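PDB 2OBL: EscN from Escherichia coli O127:H6, which belongs to the ATP synthase alpha/beta family, with a P-loop-type nucleotide-binding domain, and is probably a component of a type III secretion system. Local coordinates for residues Arg108-Glu111 against Val112-Leu116; Ser134-Pro137 against Ala138-Met142; Asp331-Tyr335 against Glu336-Glu340. The protein carries 1 engineered substitution. All coordinates share one frame; numbering follows the deposited sequence.

Contact 1. Residues Arg108-Glu111 against Val112-Leu116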
ATOM      1  N   ARG A 108       5.803 -17.921   0.327  1.00 18.35           N
ATOM      2  CA  ARG A 108       6.937 -18.810   0.571  1.00 20.02           C
ATOM      3  C   ARG A 108       8.200 -18.004   0.853  1.00 20.05           C
ATOM      4  O   ARG A 108       8.298 -16.839   0.473  1.00 19.42           O
ATOM      5  CB  ARG A 108       7.160 -19.732  -0.624  1.00 22.03           C
ATOM      6  CG  ARG A 108       6.102 -20.806  -0.759  1.00 24.57           C
ATOM      7  CD  ARG A 108       6.332 -21.647  -1.996  1.00 26.79           C
ATOM      8  NE  ARG A 108       6.342 -20.842  -3.216  1.00 29.03           N
ATOM      9  CZ  ARG A 108       7.428 -20.595  -3.945  1.00 29.88           C
ATOM     10  NH1 ARG A 108       8.607 -21.090  -3.577  1.00 30.20           N
ATOM     11  NH2 ARG A 108       7.332 -19.855  -5.048  1.00 30.10           N
ATOM     12  N   GLY A 109       9.179 -18.635   1.502  1.00 20.36           N
ATOM     13  CA  GLY A 109      10.440 -17.971   1.810  1.00 20.90           C
ATOM     14  C   GLY A 109      11.087 -17.328   0.597  1.00 21.24           C
ATOM     15  O   GLY A 109      11.687 -16.254   0.684  1.00 21.84           O
ATOM     16  N   ARG A 110      10.954 -17.985  -0.546  1.00 21.21           N
ATOM     17  CA  ARG A 110      11.508 -17.475  -1.786  1.00 21.69           C
ATOM     18  C   ARG A 110      11.000 -16.066  -2.101  1.00 20.92           C
ATOM     19  O   ARG A 110      11.784 -15.173  -2.422  1.00 19.79           O
ATOM     20  CB  ARG A 110      11.176 -18.441  -2.924  1.00 22.98           C
ATOM     21  CG  ARG A 110      11.546 -17.935  -4.283  1.00 25.41           C
ATOM     22  CD  ARG A 110      11.361 -19.023  -5.321  1.00 26.62           C
ATOM     23  NE  ARG A 110      11.866 -18.591  -6.617  1.00 28.77           N
ATOM     24  CZ  ARG A 110      11.173 -17.861  -7.483  1.00 29.39           C
ATOM     25  NH1 ARG A 110      11.720 -17.515  -8.641  1.00 29.67           N
ATOM     26  NH2 ARG A 110       9.934 -17.481  -7.193  1.00 29.95           N
ATOM     27  N   GLU A 111       9.686 -15.869  -1.996  1.00 20.11           N
ATOM     28  CA  GLU A 111       9.085 -14.576  -2.287  1.00 20.47           C
ATOM     29  C   GLU A 111       9.454 -13.543  -1.238  1.00 18.72           C
ATOM     30  O   GLU A 111       9.569 -12.364  -1.540  1.00 17.30           O
ATOM     31  CB  GLU A 111       7.556 -14.677  -2.404  1.00 22.65           C
ATOM     32  CG  GLU A 111       7.075 -15.102  -3.775  1.00 25.85           C
ATOM     33  CD  GLU A 111       7.401 -16.550  -4.079  1.00 27.51           C
ATOM     34  OE1 GLU A 111       6.837 -17.434  -3.407  1.00 29.45           O
ATOM     35  OE2 GLU A 111       8.221 -16.810  -4.986  1.00 29.30           O
ATOM     36  N   VAL A 112       9.629 -13.987   0.003  1.00 18.05           N
ATOM     37  CA  VAL A 112      10.038 -13.077   1.062  1.00 17.35           C
ATOM     38  C   VAL A 112      11.438 -12.555   0.768  1.00 17.47           C
ATOM     39  O   VAL A 112      11.704 -11.351   0.826  1.00 17.24           O
ATOM     40  CB  VAL A 112      10.005 -13.766   2.445  1.00 18.49           C
ATOM     41  CG1 VAL A 112      10.502 -12.820   3.517  1.00 18.82           C
ATOM     42  CG2 VAL A 112       8.591 -14.245   2.763  1.00 18.23           C
ATOM     43  N   ASN A 113      12.349 -13.462   0.442  1.00 17.45           N
ATOM     44  CA  ASN A 113      13.712 -13.036   0.182  1.00 18.78           C
ATOM     45  C   ASN A 113      13.816 -12.131  -1.048  1.00 18.44           C
ATOM     46  O   ASN A 113      14.611 -11.190  -1.062  1.00 17.61           O
ATOM     47  CB  ASN A 113      14.668 -14.234   0.141  1.00 20.55           C
ATOM     48  CG  ASN A 113      14.819 -14.881   1.506  1.00 21.67           C
ATOM     49  OD1 ASN A 113      15.029 -16.084   1.622  1.00 22.99           O
ATOM     50  ND2 ASN A 113      14.678 -14.076   2.555  1.00 22.60           N
ATOM     51  N   GLU A 114      12.974 -12.376  -2.050  1.00 17.81           N
ATOM     52  CA  GLU A 114      12.951 -11.525  -3.239  1.00 18.33           C
ATOM     53  C   GLU A 114      12.490 -10.102  -2.930  1.00 17.17           C
ATOM     54  O   GLU A 114      12.989  -9.128  -3.509  1.00 16.06           O
ATOM     55  CB  GLU A 114      12.125 -12.170  -4.361  1.00 19.18           C
ATOM     56  CG  GLU A 114      12.853 -13.365  -4.987  1.00 20.72           C
ATOM     57  CD  GLU A 114      12.039 -14.108  -6.037  1.00 21.34           C
ATOM     58  OE1 GLU A 114      10.899 -13.688  -6.338  1.00 22.81           O
ATOM     59  OE2 GLU A 114      12.550 -15.119  -6.559  1.00 22.32           O
ATOM     60  N   PHE A 115      11.541  -9.975  -2.006  1.00 15.56           N
ATOM     61  CA  PHE A 115      11.141  -8.658  -1.546  1.00 15.69           C
ATOM     62  C   PHE A 115      12.209  -7.990  -0.696  1.00 14.29           C
ATOM     63  O   PHE A 115      12.515  -6.813  -0.891  1.00 13.68           O
ATOM     64  CB  PHE A 115       9.834  -8.701  -0.747  1.00 18.00           C
ATOM     65  CG  PHE A 115       9.464  -7.370  -0.162  1.00 18.66           C
ATOM     66  CD1 PHE A 115       9.057  -6.320  -0.982  1.00 20.29           C
ATOM     67  CD2 PHE A 115       9.554  -7.156   1.206  1.00 20.39           C
ATOM     68  CE1 PHE A 115       8.739  -5.078  -0.429  1.00 19.95           C
ATOM     69  CE2 PHE A 115       9.239  -5.938   1.762  1.00 20.19           C
ATOM     70  CZ  PHE A 115       8.829  -4.893   0.941  1.00 20.37           C
ATOM     71  N   LEU A 116      12.761  -8.733   0.264  1.00 13.90           N
ATOM     72  CA  LEU A 116      13.764  -8.167   1.159  1.00 14.39           C
ATOM     73  C   LEU A 116      14.982  -7.666   0.391  1.00 13.83           C
ATOM     74  O   LEU A 116      15.613  -6.673   0.758  1.00 13.50           O
ATOM     75  CB  LEU A 116      14.171  -9.181   2.232  1.00 16.33           C
ATOM     76  CG  LEU A 116      13.072  -9.583   3.225  1.00 17.27           C
ATOM     77  CD1 LEU A 116      13.672 -10.490   4.287  1.00 18.81           C
ATOM     78  CD2 LEU A 116      12.388  -8.363   3.865  1.00 17.84           C
TER
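Glu114 lays one carboxylate oxygen on the flat face of the Arg110 guanidinium, four residues back along helix 109-116. OE2 of Glu114 sits 3.2 Å from CZ of Arg110, over the centre of the group, and the two planes stand 71° apart. Lying above the group, the oxygen receives none of its in-plane N-H bonds, which makes this salt bridge electrostatic. The directed bond goes to Glu111: Arg110 NH2 donates to Glu111 OE2 at 2.9 Å. OE1 of Glu111 makes a salt bridge of charge alone with Arg108 NH2, 3.0 Å away and off the plane of that guanidinium, completing a network of four charged residues. Arg110 gets this far because CG is anti to the backbone N (chi1 173°) and the chain runs extended to NE, whereas the Glu111 chain folds back at chi2 (70°) between the two arginines. Beneath the charges, backbone bonds tie the first turns, among them Asn113 N to Gly109 O at 2.9 Å. On the buried side Val112 packs on Leu104 and Val131 of the sheet, while the Phe115 ring is large enough to meet both strand 99-105 (Leu102, Leu104) and helix 84-94 (Leu88, Cys92). Two arginines set among two glutamates probably offset the repulsion expected between Glu111 OE2 and Glu114 OE1, 4.3 Å apart, and help keep both carboxylates ionised.

Contact 2. Residues Ser134-Pro137 against Ala138-Met142; sequences SDRP and ALERM
Two bends in the Arg136 side chain, at chi2 (-51°) and chi3 (-53°), curl its guanidinium back toward Glu140, whose own chain runs extended beyond CG with CG anti to the backbone N. NE of Arg136 then donates to Glu140 OE1 at 2.7 Å, meeting it on the syn side but somewhat off the carboxylate plane, with the oxygen near the guanidinium plane; NH2 adds a weak bond to the same atom. Pro137 packs beside the pair: its CD lies over the rim of one face of the Arg136 guanidinium and 3.6 Å from Glu140 OE1. Pro137 stands at the N-cap position without a side-chain acceptor; its carbonyl O accepts from Arg141 N at 3.1 Å, and its ring stiffens the approach to helix 138-156. Arg141 bends at chi3 and sends NE back to Arg136 O, 2.9 Å away and nearly straight at 168°, though the donor stands above the carbonyl plane. A water accepts weakly from Arg141 NH2 and donates to Ser134 O at 2.9 Å. Glu140 OE2 is held by Gly18 N. Both arginines thus fasten the loop after strand 127-132 to the helix start: Arg136 by a charged pair that would probably keep Glu140 ionised, Arg141 by supplying an N-H to a loop carbonyl.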
ATOM      1  N   SER A 134       4.098 -19.239   4.511  1.00 13.22           N
ATOM      2  CA  SER A 134       2.953 -20.118   4.306  1.00 15.15           C
ATOM      3  C   SER A 134       2.996 -21.370   5.181  1.00 16.32           C
ATOM      4  O   SER A 134       1.953 -21.930   5.516  1.00 17.65           O
ATOM      5  CB  SER A 134       2.838 -20.516   2.828  1.00 15.26           C
ATOM      6  OG  SER A 134       4.025 -21.145   2.388  1.00 16.34           O
ATOM      7  N   ASP A 135       4.197 -21.798   5.558  1.00 16.29           N
ATOM      8  CA  ASP A 135       4.352 -23.038   6.327  1.00 17.72           C
ATOM      9  C   ASP A 135       3.965 -22.873   7.789  1.00 16.13           C
ATOM     10  O   ASP A 135       3.726 -23.864   8.494  1.00 16.50           O
ATOM     11  CB  ASP A 135       5.792 -23.550   6.242  1.00 20.47           C
ATOM     12  CG  ASP A 135       6.813 -22.456   6.509  1.00 22.32           C
ATOM     13  OD1 ASP A 135       6.874 -21.497   5.711  1.00 24.15           O
ATOM     14  OD2 ASP A 135       7.566 -22.549   7.505  1.00 24.15           O
ATOM     15  N   ARG A 136       3.918 -21.632   8.256  1.00 13.27           N
ATOM     16  CA  ARG A 136       3.609 -21.380   9.652  1.00 12.93           C
ATOM     17  C   ARG A 136       2.133 -21.668   9.925  1.00 12.84           C
ATOM     18  O   ARG A 136       1.304 -21.610   9.009  1.00 12.31           O
ATOM     19  CB  ARG A 136       3.958 -19.934  10.021  1.00 13.94           C
ATOM     20  CG  ARG A 136       5.430 -19.573   9.849  1.00 14.55           C
ATOM     21  CD  ARG A 136       6.349 -20.592  10.536  1.00 16.92           C
ATOM     22  NE  ARG A 136       6.002 -20.795  11.943  1.00 18.05           N
ATOM     23  CZ  ARG A 136       6.149 -21.952  12.591  1.00 19.87           C
ATOM     24  NH1 ARG A 136       6.620 -23.020  11.959  1.00 19.77           N
ATOM     25  NH2 ARG A 136       5.809 -22.047  13.872  1.00 19.89           N
ATOM     26  N   PRO A 137       1.793 -21.978  11.183  1.00 12.81           N
ATOM     27  CA  PRO A 137       0.392 -22.242  11.517  1.00 13.10           C
ATOM     28  C   PRO A 137      -0.513 -21.044  11.241  1.00 11.94           C
ATOM     29  O   PRO A 137      -0.059 -19.895  11.293  1.00 11.90           O
ATOM     30  CB  PRO A 137       0.440 -22.520  13.023  1.00 12.90           C
ATOM     31  CG  PRO A 137       1.846 -23.002  13.264  1.00 14.39           C
ATOM     32  CD  PRO A 137       2.675 -22.142  12.358  1.00 13.78           C
ATOM     33  N   ALA A 138      -1.788 -21.318  10.977  1.00 11.84           N
ATOM     34  CA  ALA A 138      -2.739 -20.264  10.672  1.00 11.95           C
ATOM     35  C   ALA A 138      -2.783 -19.231  11.798  1.00 12.84           C
ATOM     36  O   ALA A 138      -2.821 -18.039  11.536  1.00 11.56           O
ATOM     37  CB  ALA A 138      -4.122 -20.842  10.392  1.00 13.17           C
ATOM     38  N   LEU A 139      -2.754 -19.683  13.052  1.00 12.67           N
ATOM     39  CA  LEU A 139      -2.793 -18.757  14.189  1.00 14.74           C
ATOM     40  C   LEU A 139      -1.667 -17.728  14.140  1.00 14.65           C
ATOM     41  O   LEU A 139      -1.877 -16.544  14.420  1.00 14.55           O
ATOM     42  CB  LEU A 139      -2.747 -19.518  15.524  1.00 15.73           C
ATOM     43  CG  LEU A 139      -3.052 -18.684  16.778  1.00 17.10           C
ATOM     44  CD1 LEU A 139      -4.459 -18.132  16.733  1.00 18.60           C
ATOM     45  CD2 LEU A 139      -2.856 -19.506  18.043  1.00 17.19           C
ATOM     46  N   GLU A 140      -0.467 -18.178  13.787  1.00 13.48           N
ATOM     47  CA  GLU A 140       0.653 -17.278  13.666  1.00 14.51           C
ATOM     48  C   GLU A 140       0.483 -16.293  12.504  1.00 13.29           C
ATOM     49  O   GLU A 140       0.775 -15.119  12.646  1.00 12.70           O
ATOM     50  CB  GLU A 140       1.957 -18.057  13.521  1.00 16.16           C
ATOM     51  CG  GLU A 140       3.143 -17.288  14.029  1.00 17.97           C
ATOM     52  CD  GLU A 140       4.446 -17.936  13.667  1.00 19.86           C
ATOM     53  OE1 GLU A 140       4.467 -19.159  13.457  1.00 20.55           O
ATOM     54  OE2 GLU A 140       5.448 -17.213  13.591  1.00 21.36           O
ATOM     55  N   ARG A 141       0.027 -16.778  11.352  1.00 12.27           N
ATOM     56  CA  ARG A 141      -0.203 -15.898  10.195  1.00 12.74           C
ATOM     57  C   ARG A 141      -1.302 -14.846  10.459  1.00 12.73           C
ATOM     58  O   ARG A 141      -1.223 -13.689   9.992  1.00 13.14           O
ATOM     59  CB  ARG A 141      -0.517 -16.722   8.947  1.00 12.94           C
ATOM     60  CG  ARG A 141       0.701 -17.497   8.401  1.00 12.45           C
ATOM     61  CD  ARG A 141       0.347 -18.330   7.163  1.00 13.42           C
ATOM     62  NE  ARG A 141      -0.167 -19.653   7.524  1.00 12.94           N
ATOM     63  CZ  ARG A 141      -1.406 -20.083   7.289  1.00 13.84           C
ATOM     64  NH1 ARG A 141      -2.295 -19.317   6.657  1.00 10.37           N
ATOM     65  NH2 ARG A 141      -1.759 -21.312   7.668  1.00 14.04           N
ATOM     66  N   MET A 142      -2.331 -15.240  11.196  1.00 12.85           N
ATOM     67  CA  MET A 142      -3.351 -14.282  11.602  1.00 14.35           C
ATOM     68  C   MET A 142      -2.787 -13.253  12.585  1.00 13.63           C
ATOM     69  O   MET A 142      -3.024 -12.048  12.444  1.00 13.88           O
ATOM     70  CB  MET A 142      -4.531 -14.999  12.240  1.00 16.26           C
ATOM     71  CG  MET A 142      -5.568 -14.052  12.807  1.00 16.81           C
ATOM     72  SD  MET A 142      -6.854 -14.970  13.637  1.00 17.32           S
ATOM     73  CE  MET A 142      -8.058 -13.665  13.903  1.00 18.41           C
TER
HETATM   74  O   HOH W   1       0.289 -23.801   6.909  1.00 46.49           O

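Contact 3. Residues Asp331-Tyr335 against Glu336-Glu340; sequences DISSY and EKTIE
Thr338 OG1 is surrounded by three oxygens at the N-terminus of helix 335-345: Ser333 OG at 3.1 Å, Ser334 O at 3.0 Å and a water at 2.7 Å. Beside it is a serine N-cap, in which Ser334 OG accepts from Lys337 N at 3.0 Å, a bond almost straight at 168°. That oxygen can reach the amide because chi1 of 79° places it between the backbone N and the carbonyl carbon, turned toward the first turn. A short side chain with an acceptor close to the backbone is what this position calls for. Ser334 O meanwhile takes the Thr338 N-H at 2.8 Å, and the threonine hydroxyl, lying beside its own backbone N, is near the same carbonyl. The two hydroxyls of Ser333 and Thr338 are bonded to each other, which gives polar partners to two buried residues beside Arg60 of helix 60-65. The same water donates a weak bond to Ser333 O. Lys337 drapes its methylenes past Ser333, CE coming 3.6 Å from the serine CA, and bends at chi3 to bring NZ to a weak bond with Ile332 O. On another side of the helix, Tyr335 and, one turn on, Ile339 both touch His277 of helix 275-290. The tyrosine ring is broad enough to meet Ile56, Thr67 and Val273 as well, and the isoleucine's long branch reaches across it. Ile339 CD1 lies over one face of the Tyr335 ring in a CH-pi contact, 3.7 Å from the centroid and 21° off the ring normal.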
ATOM      1  N   ASP A 331      14.805   5.427 -11.007  1.00 31.73           N
ATOM      2  CA  ASP A 331      14.288   6.715 -11.468  1.00 32.29           C
ATOM      3  C   ASP A 331      13.682   7.460 -10.279  1.00 32.72           C
ATOM      4  O   ASP A 331      12.479   7.357 -10.024  1.00 33.49           O
ATOM      5  CB  ASP A 331      13.229   6.464 -12.545  1.00 32.99           C
ATOM      6  CG  ASP A 331      12.678   7.736 -13.156  1.00 33.66           C
ATOM      7  OD1 ASP A 331      12.979   8.843 -12.665  1.00 34.20           O
ATOM      8  OD2 ASP A 331      11.920   7.615 -14.142  1.00 33.73           O
ATOM      9  N   ILE A 332      14.525   8.205  -9.566  1.00 33.16           N
ATOM     10  CA  ILE A 332      14.165   8.883  -8.314  1.00 33.55           C
ATOM     11  C   ILE A 332      13.577  10.274  -8.565  1.00 32.83           C
ATOM     12  O   ILE A 332      13.976  10.963  -9.507  1.00 32.68           O
ATOM     13  CB  ILE A 332      15.416   9.034  -7.393  1.00 34.34           C
ATOM     14  CG1 ILE A 332      16.139   7.691  -7.227  1.00 34.94           C
ATOM     15  CG2 ILE A 332      15.039   9.625  -6.034  1.00 34.88           C
ATOM     16  CD1 ILE A 332      15.217   6.527  -6.874  1.00 34.74           C
ATOM     17  N   SER A 333      12.643  10.688  -7.709  1.00 32.44           N
ATOM     18  CA  SER A 333      11.913  11.949  -7.897  1.00 31.31           C
ATOM     19  C   SER A 333      11.355  12.510  -6.578  1.00 29.61           C
ATOM     20  O   SER A 333      10.505  11.897  -5.941  1.00 30.30           O
ATOM     21  CB  SER A 333      10.774  11.739  -8.907  1.00 32.04           C
ATOM     22  OG  SER A 333      10.167  12.966  -9.274  1.00 32.81           O
ATOM     23  N   SER A 334      11.833  13.680  -6.173  1.00 27.90           N
ATOM     24  CA  SER A 334      11.341  14.322  -4.960  1.00 25.69           C
ATOM     25  C   SER A 334       9.923  14.849  -5.192  1.00 25.44           C
ATOM     26  O   SER A 334       9.449  14.908  -6.334  1.00 24.41           O
ATOM     27  CB  SER A 334      12.253  15.489  -4.590  1.00 25.42           C
ATOM     28  OG  SER A 334      11.936  16.594  -5.408  1.00 24.55           O
ATOM     29  N   TYR A 335       9.247  15.243  -4.115  1.00 24.43           N
ATOM     30  CA  TYR A 335       7.873  15.695  -4.234  1.00 23.79           C
ATOM     31  C   TYR A 335       7.835  17.019  -4.984  1.00 24.26           C
ATOM     32  O   TYR A 335       6.975  17.237  -5.835  1.00 23.64           O
ATOM     33  CB  TYR A 335       7.223  15.809  -2.855  1.00 24.04           C
ATOM     34  CG  TYR A 335       5.724  16.056  -2.876  1.00 24.28           C
ATOM     35  CD1 TYR A 335       4.861  15.216  -3.581  1.00 24.58           C
ATOM     36  CD2 TYR A 335       5.171  17.116  -2.170  1.00 24.53           C
ATOM     37  CE1 TYR A 335       3.486  15.447  -3.598  1.00 24.58           C
ATOM     38  CE2 TYR A 335       3.799  17.351  -2.175  1.00 25.00           C
ATOM     39  CZ  TYR A 335       2.962  16.508  -2.888  1.00 23.96           C
ATOM     40  OH  TYR A 335       1.602  16.740  -2.885  1.00 23.79           O
ATOM     41  N   GLU A 336       8.784  17.897  -4.679  1.00 23.90           N
ATOM     42  CA  GLU A 336       8.917  19.129  -5.452  1.00 25.01           C
ATOM     43  C   GLU A 336       9.046  18.812  -6.942  1.00 24.57           C
ATOM     44  O   GLU A 336       8.304  19.346  -7.764  1.00 24.41           O
ATOM     45  CB  GLU A 336      10.112  19.945  -4.972  1.00 25.84           C
ATOM     46  CG  GLU A 336      10.452  21.122  -5.880  1.00 27.40           C
ATOM     47  CD  GLU A 336      11.647  21.911  -5.397  1.00 27.91           C
ATOM     48  OE1 GLU A 336      12.767  21.686  -5.917  1.00 28.83           O
ATOM     49  OE2 GLU A 336      11.471  22.757  -4.492  1.00 27.98           O
ATOM     50  N   LYS A 337       9.966  17.920  -7.287  1.00 24.04           N
ATOM     51  CA  LYS A 337      10.195  17.574  -8.685  1.00 25.05           C
ATOM     52  C   LYS A 337       8.971  16.952  -9.342  1.00 24.62           C
ATOM     53  O   LYS A 337       8.681  17.222 -10.509  1.00 23.71           O
ATOM     54  CB  LYS A 337      11.386  16.629  -8.831  1.00 26.70           C
ATOM     55  CG  LYS A 337      11.613  16.169 -10.265  1.00 28.93           C
ATOM     56  CD  LYS A 337      13.071  15.816 -10.525  1.00 30.84           C
ATOM     57  CE  LYS A 337      13.427  14.462  -9.933  1.00 31.77           C
ATOM     58  NZ  LYS A 337      14.880  14.183 -10.105  1.00 32.38           N
ATOM     59  N   THR A 338       8.274  16.093  -8.595  1.00 23.90           N
ATOM     60  CA  THR A 338       7.076  15.431  -9.106  1.00 23.86           C
ATOM     61  C   THR A 338       6.016  16.441  -9.514  1.00 23.20           C
ATOM     62  O   THR A 338       5.437  16.350 -10.599  1.00 22.26           O
ATOM     63  CB  THR A 338       6.498  14.456  -8.063  1.00 24.28           C
ATOM     64  OG1 THR A 338       7.392  13.349  -7.930  1.00 25.85           O
ATOM     65  CG2 THR A 338       5.119  13.927  -8.494  1.00 24.28           C
ATOM     66  N   ILE A 339       5.768  17.413  -8.644  1.00 22.24           N
ATOM     67  CA  ILE A 339       4.783  18.434  -8.949  1.00 23.12           C
ATOM     68  C   ILE A 339       5.228  19.295 -10.144  1.00 21.95           C
ATOM     69  O   ILE A 339       4.433  19.581 -11.036  1.00 20.95           O
ATOM     70  CB  ILE A 339       4.443  19.290  -7.703  1.00 23.89           C
ATOM     71  CG1 ILE A 339       3.932  18.375  -6.579  1.00 25.00           C
ATOM     72  CG2 ILE A 339       3.405  20.365  -8.051  1.00 25.13           C
ATOM     73  CD1 ILE A 339       3.638  19.085  -5.257  1.00 24.52           C
ATOM     74  N   GLU A 340       6.497  19.686 -10.183  1.00 21.79           N
ATOM     75  CA  GLU A 340       6.976  20.475 -11.320  1.00 21.53           C
ATOM     76  C   GLU A 340       6.810  19.693 -12.628  1.00 22.65           C
ATOM     77  O   GLU A 340       6.435  20.249 -13.664  1.00 21.92           O
ATOM     78  CB  GLU A 340       8.433  20.911 -11.111  1.00 20.77           C
ATOM     79  CG  GLU A 340       8.591  21.940  -9.989  1.00 20.80           C
ATOM     80  CD  GLU A 340      10.006  22.482  -9.858  1.00 21.08           C
ATOM     81  OE1 GLU A 340      10.898  22.032 -10.611  1.00 21.50           O
ATOM     82  OE2 GLU A 340      10.223  23.367  -9.004  1.00 20.40           O
TER
HETATM   83  O   HOH W   2       7.224  12.296  -5.479  1.00 40.20           O

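Overall arrangement
All three contacts include the start of a helix, contact 1 running the length of a short one, yet each start is secured by different means. Contacts 1 and 2 are neighbours in the nucleotide-binding domain, flanking strand 127-132 in sequence; their centres are about 16 Å apart and they touch where Arg108 packs on Ser134. Contact 2 is a surface contact of loop and helix, whereas contact 1 is partly buried, charged outside and apolar against the sheet. Contact 3, also partly buried, belongs to the C-terminal part of the protein, centre to centre about 30 Å from contact 1 and about 40 Å from contact 2. There neutral hydroxyls and a ring replace the arginine-glutamate pairs of the other two.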